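Local coordinates for antigen MTB48 (PDB 4WJ2), which belongs to the EspB family of ESX-1 type VII secretion substrates, here as its PE and PPE domains, and is probably involved in DNA conjugation, at residues G78-I83 and P289-G294. Numbering follows the deposited sequence.
Sequences GAYQKI and PAVNDG
Val291 sets its side chain against Ala79, Tyr80 and Ile83 near the end of helix 39-85 in the PE domain, an example of an irregular segment packing on a helix with no hydrogen bond between residues 78-83 and 289-294. CG2 of Val291 lies over one face of the Tyr80 ring in a CH-pi contact, 3.9 Å from the ring centroid and 18° off the normal. CG2 of Val291 also meets CB of Ala79 at 3.7 Å and CD1 of Ile83 at 3.9 Å. With CG1 anti to its carbonyl carbon (chi1 -64°), Val291 places CG1 over the C-O end of the same ring face, 3.6 Å from CZ of Tyr80. The backbone O of Asn292 lies at the ring edge, near its plane. Beyond this buried part the packing thins toward solvent. There CG2 of Ile83 and CB of Asp293 approach only to 4.4 Å, while the Asn292 side chain starts away from the helix. The hydroxyl of Tyr80 is hydrogen-bonded to Trp183, and Val291 shares backbone hydrogen bonds with Val108. The contact is therefore mainly apolar, with one carbonyl oxygen at the ring edge and no hydrogen bond across; directional bonds come from neighbouring parts.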
loop_
_atom_site.group_PDB
_atom_site.type_symbol
_atom_site.label_atom_id
_atom_site.label_comp_id
_atom_site.label_asym_id
_atom_site.label_seq_id
_atom_site.Cartn_x
_atom_site.Cartn_y
_atom_site.Cartn_z
ATOM N N GLY A 78 3.135 25.383 -22.382
ATOM C CA GLY A 78 2.597 25.659 -23.697
ATOM C C GLY A 78 2.040 27.063 -23.751
ATOM O O GLY A 78 2.220 27.788 -24.733
ATOM N N ALA A 79 1.373 27.447 -22.667
ATOM C CA ALA A 79 0.829 28.792 -22.519
ATOM C C ALA A 79 1.929 29.847 -22.632
ATOM O O ALA A 79 1.773 30.840 -23.338
ATOM C CB ALA A 79 0.092 28.924 -21.201
ATOM N N TYR A 80 3.049 29.626 -21.953
ATOM C CA TYR A 80 4.175 30.554 -22.039
ATOM C C TYR A 80 4.723 30.701 -23.458
ATOM O O TYR A 80 5.137 31.784 -23.865
ATOM C CB TYR A 80 5.292 30.116 -21.090
ATOM C CG TYR A 80 4.962 30.445 -19.672
ATOM C CD1 TYR A 80 4.786 31.758 -19.286
ATOM C CD2 TYR A 80 4.789 29.444 -18.722
ATOM C CE1 TYR A 80 4.460 32.075 -18.006
ATOM C CE2 TYR A 80 4.447 29.751 -17.425
ATOM C CZ TYR A 80 4.288 31.075 -17.072
ATOM O OH TYR A 80 3.948 31.416 -15.793
ATOM N N GLN A 81 4.729 29.615 -24.216
ATOM C CA GLN A 81 5.246 29.689 -25.569
ATOM C C GLN A 81 4.262 30.465 -26.445
ATOM O O GLN A 81 4.675 31.185 -27.357
ATOM C CB GLN A 81 5.543 28.287 -26.110
ATOM C CG GLN A 81 6.722 27.640 -25.367
ATOM C CD GLN A 81 7.118 26.268 -25.894
ATOM O OE1 GLN A 81 6.329 25.320 -25.858
ATOM N NE2 GLN A 81 8.354 26.157 -26.386
ATOM N N LYS A 82 2.971 30.366 -26.128
ATOM C CA LYS A 82 1.959 31.168 -26.808
ATOM C C LYS A 82 2.217 32.652 -26.591
ATOM O O LYS A 82 1.924 33.482 -27.463
ATOM C CB LYS A 82 0.554 30.818 -26.322
ATOM C CG LYS A 82 0.117 29.382 -26.591
ATOM C CD LYS A 82 -1.401 29.285 -26.782
ATOM C CE LYS A 82 -1.952 27.908 -26.412
ATOM N NZ LYS A 82 -2.484 27.873 -25.006
ATOM N N ILE A 83 2.766 32.985 -25.426
ATOM C CA ILE A 83 3.017 34.379 -25.096
ATOM C C ILE A 83 4.182 34.921 -25.869
ATOM O O ILE A 83 4.125 36.040 -26.373
ATOM C CB ILE A 83 3.297 34.577 -23.632
ATOM C CG1 ILE A 83 2.040 34.263 -22.825
ATOM C CG2 ILE A 83 3.749 36.001 -23.388
ATOM C CD1 ILE A 83 2.241 34.307 -21.331
ATOM N N PRO A 289 -4.609 29.188 -13.165
ATOM C CA PRO A 289 -4.945 30.542 -13.620
ATOM C C PRO A 289 -4.201 30.874 -14.895
ATOM O O PRO A 289 -3.561 30.008 -15.476
ATOM C CB PRO A 289 -4.501 31.440 -12.457
ATOM C CG PRO A 289 -3.462 30.632 -11.712
ATOM C CD PRO A 289 -3.808 29.175 -11.927
ATOM N N ALA A 290 -4.313 32.118 -15.332
ATOM C CA ALA A 290 -3.567 32.583 -16.478
ATOM C C ALA A 290 -2.114 32.877 -16.079
ATOM O O ALA A 290 -1.819 33.183 -14.914
ATOM C CB ALA A 290 -4.237 33.810 -17.077
ATOM N N VAL A 291 -1.210 32.764 -17.048
ATOM C CA VAL A 291 0.210 33.000 -16.827
ATOM C C VAL A 291 0.670 34.281 -17.492
ATOM O O VAL A 291 0.062 34.726 -18.459
ATOM C CB VAL A 291 1.054 31.842 -17.365
ATOM C CG1 VAL A 291 0.753 30.549 -16.603
ATOM C CG2 VAL A 291 0.843 31.691 -18.865
ATOM N N ASN A 292 1.756 34.864 -16.992
ATOM C CA ASN A 292 2.244 36.136 -17.528
ATOM C C ASN A 292 3.687 36.112 -17.976
ATOM O O ASN A 292 4.452 35.267 -17.556
ATOM C CB ASN A 292 2.081 37.248 -16.490
ATOM C CG ASN A 292 0.638 37.538 -16.177
ATOM O OD1 ASN A 292 -0.005 38.359 -16.842
ATOM N ND2 ASN A 292 0.111 36.857 -15.160
ATOM N N ASP A 293 4.054 37.049 -18.835
ATOM C CA ASP A 293 5.455 37.289 -19.118
ATOM C C ASP A 293 6.131 37.728 -17.812
ATOM O O ASP A 293 5.555 38.495 -17.031
ATOM C CB ASP A 293 5.602 38.347 -20.221
ATOM C CG ASP A 293 7.019 38.428 -20.800
ATOM O OD1 ASP A 293 7.763 37.424 -20.754
ATOM O OD2 ASP A 293 7.377 39.502 -21.329
ATOM N N GLY A 294 7.335 37.224 -17.561
ATOM C CA GLY A 294 8.081 37.602 -16.377
ATOM C C GLY A 294 7.786 36.675 -15.223
ATOM O O GLY A 294 8.170 36.934 -14.083
#